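Local coordinates for YARHG domain-containing protein (Legionella pneumophila subsp. pneumophila, PDB 4G2A) that is of unknown function but may bind a nutrient, and combines a DUF4424 region with a YARHG domain, at residues 13-18 with 165-170; 154-159 with 196-201; 183-188 with 233-238. One frame throughout, in Å; residues are numbered along the deposited sequence.

Contact 1. Residues 13-18 with 165-170; sequences PIPVSQ and ALWQDS. With SO4 (sulfate ion), chain B.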
loop_
_atom_site.group_PDB
_atom_site.type_symbol
_atom_site.label_atom_id
_atom_site.label_comp_id
_atom_site.label_asym_id
_atom_site.label_seq_id
_atom_site.Cartn_x
_atom_site.Cartn_y
_atom_site.Cartn_z
ATOM N N PRO A 13 -17.673 1.311 0.443
ATOM C CA PRO A 13 -18.746 2.282 0.171
ATOM C C PRO A 13 -19.497 2.525 1.475
ATOM O O PRO A 13 -19.517 1.645 2.346
ATOM C CB PRO A 13 -19.637 1.581 -0.876
ATOM C CG PRO A 13 -18.986 0.291 -1.197
ATOM C CD PRO A 13 -18.023 -0.023 -0.083
ATOM N N ILE A 14 -20.059 3.717 1.659
ATOM C CA ILE A 14 -20.779 3.969 2.897
ATOM C C ILE A 14 -22.168 4.539 2.596
ATOM O O ILE A 14 -22.340 5.198 1.571
ATOM C CB ILE A 14 -19.967 4.879 3.862
ATOM C CG1 ILE A 14 -19.654 6.249 3.268
ATOM C CG2 ILE A 14 -18.707 4.194 4.347
ATOM C CD1 ILE A 14 -20.100 7.346 4.121
ATOM N N PRO A 15 -23.159 4.360 3.492
ATOM C CA PRO A 15 -24.460 5.003 3.256
ATOM C C PRO A 15 -24.477 6.447 3.777
ATOM O O PRO A 15 -23.812 6.757 4.764
ATOM C CB PRO A 15 -25.441 4.122 4.035
ATOM C CG PRO A 15 -24.618 3.416 5.085
ATOM C CD PRO A 15 -23.149 3.602 4.767
ATOM N N VAL A 16 -25.251 7.326 3.108
ATOM C CA VAL A 16 -25.428 8.733 3.475
ATOM C C VAL A 16 -26.273 8.794 4.769
ATOM O O VAL A 16 -25.960 9.581 5.664
ATOM C CB VAL A 16 -26.062 9.533 2.300
ATOM C CG1 VAL A 16 -26.344 10.984 2.688
ATOM C CG2 VAL A 16 -25.172 9.483 1.064
ATOM N N SER A 17 -27.291 7.912 4.879
ATOM C CA SER A 17 -28.192 7.777 6.036
ATOM C C SER A 17 -27.949 6.432 6.800
ATOM O O SER A 17 -26.831 5.917 6.777
ATOM C CB SER A 17 -29.651 7.890 5.583
ATOM O OG SER A 17 -29.915 9.163 5.017
ATOM N N GLN A 18 -28.974 5.913 7.522
ATOM C CA GLN A 18 -28.915 4.656 8.289
ATOM C C GLN A 18 -29.920 3.659 7.668
ATOM O O GLN A 18 -31.055 3.552 8.146
ATOM C CB GLN A 18 -29.198 4.898 9.791
ATOM C CG GLN A 18 -28.249 5.889 10.472
ATOM C CD GLN A 18 -28.864 6.558 11.687
ATOM O OE1 GLN A 18 -29.955 7.142 11.629
ATOM N NE2 GLN A 18 -28.148 6.536 12.804
ATOM N N ALA A 165 -19.326 -0.545 9.810
ATOM C CA ALA A 165 -20.209 -0.393 10.972
ATOM C C ALA A 165 -21.398 0.545 10.668
ATOM O O ALA A 165 -22.328 0.610 11.463
ATOM C CB ALA A 165 -19.417 0.157 12.154
ATOM N N LEU A 166 -21.350 1.295 9.544
ATOM C CA LEU A 166 -22.451 2.168 9.144
ATOM C C LEU A 166 -23.597 1.348 8.487
ATOM O O LEU A 166 -24.732 1.824 8.401
ATOM C CB LEU A 166 -21.967 3.273 8.200
ATOM C CG LEU A 166 -21.062 4.339 8.816
ATOM C CD1 LEU A 166 -20.313 5.077 7.753
ATOM C CD2 LEU A 166 -21.822 5.285 9.748
ATOM N N TRP A 167 -23.286 0.127 8.017
ATOM C CA TRP A 167 -24.263 -0.762 7.408
ATOM C C TRP A 167 -24.935 -1.598 8.498
ATOM O O TRP A 167 -24.376 -1.760 9.591
ATOM C CB TRP A 167 -23.601 -1.640 6.340
ATOM C CG TRP A 167 -23.070 -0.844 5.189
ATOM C CD1 TRP A 167 -21.771 -0.529 4.951
ATOM C CD2 TRP A 167 -23.835 -0.211 4.150
ATOM N NE1 TRP A 167 -21.668 0.232 3.806
ATOM C CE2 TRP A 167 -22.917 0.435 3.289
ATOM C CE3 TRP A 167 -25.209 -0.157 3.838
ATOM C CZ2 TRP A 167 -23.328 1.156 2.157
ATOM C CZ3 TRP A 167 -25.614 0.567 2.722
ATOM C CH2 TRP A 167 -24.682 1.223 1.903
ATOM N N GLN A 168 -26.150 -2.102 8.199
ATOM C CA GLN A 168 -26.983 -2.890 9.104
ATOM C C GLN A 168 -26.279 -4.143 9.574
ATOM O O GLN A 168 -25.629 -4.822 8.780
ATOM C CB GLN A 168 -28.312 -3.249 8.448
ATOM C CG GLN A 168 -29.351 -3.720 9.453
ATOM C CD GLN A 168 -30.636 -4.099 8.793
ATOM O OE1 GLN A 168 -30.666 -4.549 7.646
ATOM N NE2 GLN A 168 -31.731 -3.914 9.512
ATOM N N ASP A 169 -26.410 -4.426 10.887
ATOM C CA ASP A 169 -25.813 -5.546 11.631
ATOM C C ASP A 169 -24.348 -5.246 11.928
ATOM O O ASP A 169 -23.815 -4.217 11.490
ATOM C CB ASP A 169 -25.993 -6.910 10.918
ATOM C CG ASP A 169 -27.451 -7.314 10.710
ATOM O OD1 ASP A 169 -28.285 -7.048 11.619
ATOM O OD2 ASP A 169 -27.761 -7.894 9.643
ATOM N N SER A 170 -23.722 -6.104 12.738
ATOM C CA SER A 170 -22.332 -5.941 13.168
ATOM C C SER A 170 -21.335 -6.258 12.037
ATOM O O SER A 170 -20.493 -5.408 11.678
ATOM C CB SER A 170 -22.042 -6.818 14.391
ATOM O OG SER A 170 -22.638 -8.107 14.308
HETATM S S SO4 B . -30.350 8.557 1.179
HETATM O O1 SO4 B . -29.803 9.915 1.253
HETATM O O2 SO4 B . -31.079 8.230 2.406
HETATM O O3 SO4 B . -31.262 8.455 0.036
HETATM O O4 SO4 B . -29.251 7.622 1.017
#
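L166 and W167 receive the end of strand 10-15, with the ring of P15 lying over the W167 indole in a proline-tryptophan CH-pi contact. The strand belongs to the beta-rich part of the chain, in the DUF4424 region. The second segment begins with the end of a 3-10 segment and then becomes loop. The Q168 OE1 bond to T55 OG1 and a backbone bond between Q168 and I21 tie this loop to the rest of the domain. L166 comes first. Its CB meets P15 CD at 3.6 Å, and its CD1 reaches I14 CG2 at 3.9 Å. W167 follows and has about as large a share as L166. P15 CG sits 3.6 Å from the centroid of the W167 six-membered ring and only 2° off its normal. P15 CD lies nearer the rim, 3.5 Å from W167 CE2. I21 and M23 of strand 21-33 also touch the indole, and F52 meets it obliquely. At the indole edge, W167 NE1 donates to P13 O at 3.0 Å. This N-H bond is fairly straight at 162°, with the acceptor in the ring plane and the donor above the carbonyl plane.

Contact 2. Residues 154-159 with 196-201; sequences YHWVRY and DYLNPT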
loop_
_atom_site.group_PDB
_atom_site.type_symbol
_atom_site.label_atom_id
_atom_site.label_comp_id
_atom_site.label_asym_id
_atom_site.label_seq_id
_atom_site.Cartn_x
_atom_site.Cartn_y
_atom_site.Cartn_z
ATOM N N TYR A 154 9.415 2.849 4.513
ATOM C CA TYR A 154 8.226 2.003 4.426
ATOM C C TYR A 154 7.352 2.341 3.234
ATOM O O TYR A 154 7.361 3.470 2.766
ATOM C CB TYR A 154 7.368 2.152 5.685
ATOM C CG TYR A 154 8.050 1.928 7.013
ATOM C CD1 TYR A 154 9.161 1.090 7.119
ATOM C CD2 TYR A 154 7.526 2.468 8.184
ATOM C CE1 TYR A 154 9.745 0.817 8.354
ATOM C CE2 TYR A 154 8.109 2.214 9.421
ATOM C CZ TYR A 154 9.216 1.379 9.503
ATOM O OH TYR A 154 9.799 1.126 10.728
ATOM N N HIS A 155 6.588 1.355 2.764
ATOM C CA HIS A 155 5.536 1.459 1.748
ATOM C C HIS A 155 4.263 1.061 2.478
ATOM O O HIS A 155 4.261 0.079 3.227
ATOM C CB HIS A 155 5.813 0.570 0.531
ATOM C CG HIS A 155 6.476 1.268 -0.625
ATOM N ND1 HIS A 155 7.864 1.345 -0.727
ATOM C CD2 HIS A 155 5.927 1.809 -1.739
ATOM C CE1 HIS A 155 8.106 1.972 -1.871
ATOM N NE2 HIS A 155 6.977 2.282 -2.510
ATOM N N TRP A 156 3.238 1.888 2.390
ATOM C CA TRP A 156 1.975 1.640 3.078
ATOM C C TRP A 156 0.853 1.369 2.090
ATOM O O TRP A 156 0.662 2.118 1.133
ATOM C CB TRP A 156 1.596 2.833 3.959
ATOM C CG TRP A 156 2.444 2.988 5.183
ATOM C CD1 TRP A 156 3.517 3.811 5.338
ATOM C CD2 TRP A 156 2.234 2.356 6.457
ATOM N NE1 TRP A 156 4.016 3.704 6.611
ATOM C CE2 TRP A 156 3.251 2.814 7.322
ATOM C CE3 TRP A 156 1.292 1.424 6.945
ATOM C CZ2 TRP A 156 3.351 2.388 8.659
ATOM C CZ3 TRP A 156 1.388 1.007 8.268
ATOM C CH2 TRP A 156 2.421 1.471 9.105
ATOM N N VAL A 157 0.114 0.298 2.322
ATOM C CA VAL A 157 -1.058 -0.050 1.519
ATOM C C VAL A 157 -2.179 -0.104 2.546
ATOM O O VAL A 157 -2.014 -0.703 3.608
ATOM C CB VAL A 157 -0.903 -1.301 0.595
ATOM C CG1 VAL A 157 -0.085 -2.398 1.254
ATOM C CG2 VAL A 157 -2.245 -1.834 0.108
ATOM N N ARG A 158 -3.224 0.693 2.316
ATOM C CA ARG A 158 -4.306 0.825 3.281
ATOM C C ARG A 158 -5.655 0.707 2.616
ATOM O O ARG A 158 -5.799 0.953 1.421
ATOM C CB ARG A 158 -4.223 2.171 4.039
ATOM C CG ARG A 158 -2.831 2.705 4.346
ATOM C CD ARG A 158 -2.962 4.059 4.978
ATOM N NE ARG A 158 -1.758 4.893 4.891
ATOM C CZ ARG A 158 -0.790 4.919 5.804
ATOM N NH1 ARG A 158 -0.842 4.114 6.863
ATOM N NH2 ARG A 158 0.232 5.754 5.673
ATOM N N TYR A 159 -6.653 0.350 3.420
ATOM C CA TYR A 159 -8.055 0.215 3.035
ATOM C C TYR A 159 -8.922 0.397 4.278
ATOM O O TYR A 159 -8.738 -0.344 5.240
ATOM C CB TYR A 159 -8.312 -1.138 2.366
ATOM C CG TYR A 159 -9.587 -1.178 1.556
ATOM C CD1 TYR A 159 -10.811 -1.450 2.161
ATOM C CD2 TYR A 159 -9.578 -0.904 0.190
ATOM C CE1 TYR A 159 -11.990 -1.467 1.427
ATOM C CE2 TYR A 159 -10.753 -0.938 -0.559
ATOM C CZ TYR A 159 -11.955 -1.237 0.063
ATOM O OH TYR A 159 -13.123 -1.282 -0.661
ATOM N N ASP A 196 4.644 -2.570 17.188
ATOM C CA ASP A 196 3.361 -3.223 16.913
ATOM C C ASP A 196 2.524 -2.477 15.878
ATOM O O ASP A 196 1.739 -3.117 15.190
ATOM C CB ASP A 196 2.552 -3.394 18.203
ATOM C CG ASP A 196 3.028 -4.516 19.099
ATOM O OD1 ASP A 196 4.229 -4.871 19.028
ATOM O OD2 ASP A 196 2.207 -5.034 19.885
ATOM N N TYR A 197 2.696 -1.149 15.721
ATOM C CA TYR A 197 1.917 -0.409 14.717
ATOM C C TYR A 197 2.285 -0.886 13.304
ATOM O O TYR A 197 1.610 -0.539 12.334
ATOM C CB TYR A 197 2.086 1.114 14.865
ATOM C CG TYR A 197 3.380 1.676 14.317
ATOM C CD1 TYR A 197 4.528 1.728 15.101
ATOM C CD2 TYR A 197 3.451 2.182 13.024
ATOM C CE1 TYR A 197 5.718 2.268 14.609
ATOM C CE2 TYR A 197 4.645 2.684 12.506
ATOM C CZ TYR A 197 5.773 2.743 13.308
ATOM O OH TYR A 197 6.929 3.302 12.815
ATOM N N LEU A 198 3.372 -1.662 13.204
ATOM C CA LEU A 198 3.880 -2.248 11.970
ATOM C C LEU A 198 3.245 -3.609 11.707
ATOM O O LEU A 198 3.345 -4.105 10.592
ATOM C CB LEU A 198 5.410 -2.378 12.036
ATOM C CG LEU A 198 6.198 -1.081 12.077
ATOM C CD1 LEU A 198 7.671 -1.368 12.237
ATOM C CD2 LEU A 198 5.979 -0.269 10.827
ATOM N N ASN A 199 2.571 -4.208 12.709
ATOM C CA ASN A 199 1.893 -5.493 12.524
ATOM C C ASN A 199 0.718 -5.342 11.595
ATOM O O ASN A 199 -0.015 -4.364 11.714
ATOM C CB ASN A 199 1.431 -6.084 13.834
ATOM C CG ASN A 199 2.543 -6.588 14.685
ATOM O OD1 ASN A 199 3.632 -6.918 14.197
ATOM N ND2 ASN A 199 2.267 -6.718 15.974
ATOM N N PRO A 200 0.533 -6.269 10.634
ATOM C CA PRO A 200 -0.587 -6.110 9.689
ATOM C C PRO A 200 -1.944 -6.257 10.355
ATOM O O PRO A 200 -2.125 -7.079 11.242
ATOM C CB PRO A 200 -0.353 -7.214 8.658
ATOM C CG PRO A 200 1.083 -7.650 8.871
ATOM C CD PRO A 200 1.343 -7.463 10.318
ATOM N N THR A 201 -2.889 -5.429 9.949
ATOM C CA THR A 201 -4.262 -5.495 10.444
ATOM C C THR A 201 -5.204 -5.629 9.226
ATOM O O THR A 201 -4.842 -5.153 8.159
ATOM C CB THR A 201 -4.635 -4.303 11.362
ATOM O OG1 THR A 201 -4.828 -3.130 10.592
ATOM C CG2 THR A 201 -3.644 -4.079 12.493
#
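Y154 and W156, two residues apart in sequence, face Y197 and L198 of a turn. The Y154 side chain crosses both Y197 and L198 at about a right angle. Y197 OH approaches the Y154 ring at its edge, 3.8 Å from CE2. L198 CD2 comes obliquely to Y154 CE2 at 3.6 Å, while L198 CD1 meets the hydroxyl, 3.6 Å from Y154 OH. That hydroxyl has its polar partner in D192 OD2. W156 also crosses Y197 at about a right angle. W156 CZ2 lies at the edge of the Y197 ring, 4.1 Å from Y197 CE2, and Y197 O lies in the indole plane 3.9 Å from W156 CH2. On one indole face R158 NH1 sits 3.3 Å above the plane, toward the rim. Y197 CG lies between its own backbone N and carbonyl carbon (chi1 78°). One face of the Y197 ring has L198 CG 4.0 Å above it, over the ring centre. D150 accepts from W156 NE1 through OD2 and from Y154 N through OD1. The turn is closed by N199 N to D196 O at 2.8 Å. This is a type I beta turn packed by its side chains against W156 of strand 155-160 and the nearby Y154, within the beta-rich part of the protein.

Contact 3. Residues 183-188 with 233-238; sequences TPTRLC and LFTGIS. With SO4 (sulfate ion), chain H; SO4 (sulfate ion), chain G.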
loop_
_atom_site.group_PDB
_atom_site.type_symbol
_atom_site.label_atom_id
_atom_site.label_comp_id
_atom_site.label_asym_id
_atom_site.label_seq_id
_atom_site.Cartn_x
_atom_site.Cartn_y
_atom_site.Cartn_z
ATOM N N THR A 183 6.284 -7.151 -6.891
ATOM C CA THR A 183 7.730 -6.938 -6.722
ATOM C C THR A 183 8.131 -7.694 -5.451
ATOM O O THR A 183 7.263 -7.833 -4.590
ATOM C CB THR A 183 8.083 -5.425 -6.676
ATOM O OG1 THR A 183 9.503 -5.256 -6.792
ATOM C CG2 THR A 183 7.602 -4.730 -5.405
ATOM N N PRO A 184 9.385 -8.184 -5.254
ATOM C CA PRO A 184 9.694 -8.878 -3.979
ATOM C C PRO A 184 9.554 -7.940 -2.769
ATOM O O PRO A 184 9.929 -6.766 -2.843
ATOM C CB PRO A 184 11.135 -9.386 -4.179
ATOM C CG PRO A 184 11.332 -9.397 -5.656
ATOM C CD PRO A 184 10.559 -8.203 -6.153
ATOM N N THR A 185 8.897 -8.422 -1.703
ATOM C CA THR A 185 8.653 -7.645 -0.487
ATOM C C THR A 185 8.837 -8.476 0.772
ATOM O O THR A 185 8.897 -9.705 0.734
ATOM C CB THR A 185 7.195 -7.039 -0.438
ATOM O OG1 THR A 185 6.247 -8.096 -0.393
ATOM C CG2 THR A 185 6.875 -6.101 -1.589
ATOM N N ARG A 186 8.896 -7.771 1.886
ATOM C CA ARG A 186 8.894 -8.245 3.266
ATOM C C ARG A 186 8.020 -7.306 4.082
ATOM O O ARG A 186 7.912 -6.120 3.741
ATOM C CB ARG A 186 10.322 -8.287 3.867
ATOM C CG ARG A 186 11.150 -9.520 3.514
ATOM C CD ARG A 186 10.431 -10.810 3.864
ATOM N NE ARG A 186 11.169 -12.005 3.464
ATOM C CZ ARG A 186 11.110 -12.568 2.264
ATOM N NH1 ARG A 186 10.389 -12.014 1.295
ATOM N NH2 ARG A 186 11.812 -13.663 2.007
ATOM N N LEU A 187 7.415 -7.807 5.171
ATOM C CA LEU A 187 6.678 -6.938 6.087
ATOM C C LEU A 187 7.694 -6.121 6.855
ATOM O O LEU A 187 8.766 -6.651 7.157
ATOM C CB LEU A 187 5.818 -7.749 7.085
ATOM C CG LEU A 187 4.777 -8.674 6.542
ATOM C CD1 LEU A 187 4.178 -9.510 7.664
ATOM C CD2 LEU A 187 3.718 -7.918 5.810
ATOM N N CYS A 188 7.367 -4.875 7.228
ATOM C CA CYS A 188 8.285 -4.083 8.043
ATOM C C CYS A 188 8.365 -4.679 9.452
ATOM O O CYS A 188 9.376 -4.507 10.112
ATOM C CB CYS A 188 7.877 -2.618 8.071
ATOM S SG CYS A 188 7.657 -1.883 6.427
ATOM N N LEU A 233 5.040 -2.468 4.133
ATOM C CA LEU A 233 5.960 -3.316 3.359
ATOM C C LEU A 233 7.293 -2.690 3.056
ATOM O O LEU A 233 7.395 -1.469 2.898
ATOM C CB LEU A 233 5.336 -3.687 1.997
ATOM C CG LEU A 233 4.038 -4.487 1.974
ATOM C CD1 LEU A 233 3.519 -4.609 0.547
ATOM C CD2 LEU A 233 4.218 -5.852 2.600
ATOM N N PHE A 234 8.307 -3.548 2.887
ATOM C CA PHE A 234 9.617 -3.135 2.416
ATOM C C PHE A 234 9.754 -3.627 0.996
ATOM O O PHE A 234 9.475 -4.785 0.730
ATOM C CB PHE A 234 10.779 -3.674 3.296
ATOM C CG PHE A 234 11.256 -2.765 4.402
ATOM C CD1 PHE A 234 11.778 -1.507 4.115
ATOM C CD2 PHE A 234 11.236 -3.186 5.724
ATOM C CE1 PHE A 234 12.209 -0.665 5.139
ATOM C CE2 PHE A 234 11.670 -2.347 6.750
ATOM C CZ PHE A 234 12.155 -1.091 6.449
ATOM N N THR A 235 10.166 -2.755 0.092
ATOM C CA THR A 235 10.477 -3.099 -1.290
ATOM C C THR A 235 11.994 -3.213 -1.340
ATOM O O THR A 235 12.657 -2.798 -0.385
ATOM C CB THR A 235 9.910 -2.056 -2.249
ATOM O OG1 THR A 235 10.407 -0.787 -1.848
ATOM C CG2 THR A 235 8.393 -2.050 -2.300
ATOM N N GLY A 236 12.534 -3.779 -2.415
ATOM C CA GLY A 236 13.969 -4.008 -2.570
ATOM C C GLY A 236 14.878 -2.808 -2.373
ATOM O O GLY A 236 15.662 -2.769 -1.418
ATOM N N ILE A 237 14.790 -1.824 -3.280
ATOM C CA ILE A 237 15.632 -0.620 -3.272
ATOM C C ILE A 237 15.398 0.178 -1.972
ATOM O O ILE A 237 16.374 0.625 -1.377
ATOM C CB ILE A 237 15.391 0.256 -4.549
ATOM C CG1 ILE A 237 15.479 -0.564 -5.871
ATOM C CG2 ILE A 237 16.261 1.503 -4.565
ATOM C CD1 ILE A 237 16.610 -0.317 -6.801
ATOM N N SER A 238 14.122 0.345 -1.529
ATOM C CA SER A 238 13.817 1.098 -0.307
ATOM C C SER A 238 14.447 0.450 0.936
ATOM O O SER A 238 14.868 1.175 1.835
ATOM C CB SER A 238 12.310 1.250 -0.106
ATOM O OG SER A 238 11.706 1.956 -1.175
HETATM S S SO4 H . 10.677 -14.730 -1.145
HETATM O O1 SO4 H . 10.898 -13.367 -1.645
HETATM O O2 SO4 H . 11.854 -15.143 -0.368
HETATM O O3 SO4 H . 9.490 -14.768 -0.295
HETATM O O4 SO4 H . 10.481 -15.654 -2.258
HETATM S S SO4 G . 14.162 -13.803 4.829
HETATM O O1 SO4 G . 14.721 -13.951 3.480
HETATM O O2 SO4 G . 15.043 -14.440 5.804
HETATM O O3 SO4 G . 14.032 -12.381 5.161
HETATM O O4 SO4 G . 12.848 -14.441 4.884
HETATM O O HOH W 1 11.086 -5.067 -4.436
#
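The F234 ring carries C188 on one face: SG is 4.2 Å from the centroid and 23° off the normal, a sulfur-aromatic contact. L187 O lies at the ring edge, and Y154 meets the ring steeply. The other flat group is the R186 guanidinium, which has sulfates at its edges. NH2 donates to O2 of the chain H sulfate at 2.8 Å and, over a longer distance, to O4 of the chain G sulfate; NE also reaches that O4. R186 NH1 turns back to T185 O at 2.8 Å, nearly in the guanidinium plane, which helps fix the group's rotation. Beneath these groups strands 185-187 and 229-235 run antiparallel. R186 and F234 form a hydrogen-bonded pair. F234 N gives a straight bond to R186 O at 2.7 Å, and R186 N gives a longer one to F234 O at 3.3 Å. L187 CD2 and L233 CD2 pack at 3.8 Å. A water joins T183 OG1, P184 O and G236 N, the last at the start of helix 236-250. C188 is also disulfide-bonded to C232, next to L233. The disulfide thus lies at one end of segment 183-188, the water at the other, and the R186-F234 backbone bonds join the strands between. The guanidinium contacts are consistent with an edge able to take anions; the sulfates probably come from the crystallisation liquor, so no natural ligand follows.

Overall arrangement
Contacts 2 and 3 are neighbours near the middle of the chain, whereas contact 1 lies at a far end, its centre about 25 Å from that of contact 2 and about 35 Å from that of contact 3. Strand 155-160 connects them: it pairs with strand 10-15 of contact 1 and with strand 229-235 of contact 3, where H155 O is probably bonded to L233 N. Contacts 1 and 3 are buried; contact 2 is only partly so, with Y197 exposed. Contact 1 relies on a proline-indole face and one side-chain bond, contact 2 on aromatic edges and methyls. Contact 3 alone adds strand pairing, and it borders the helical part.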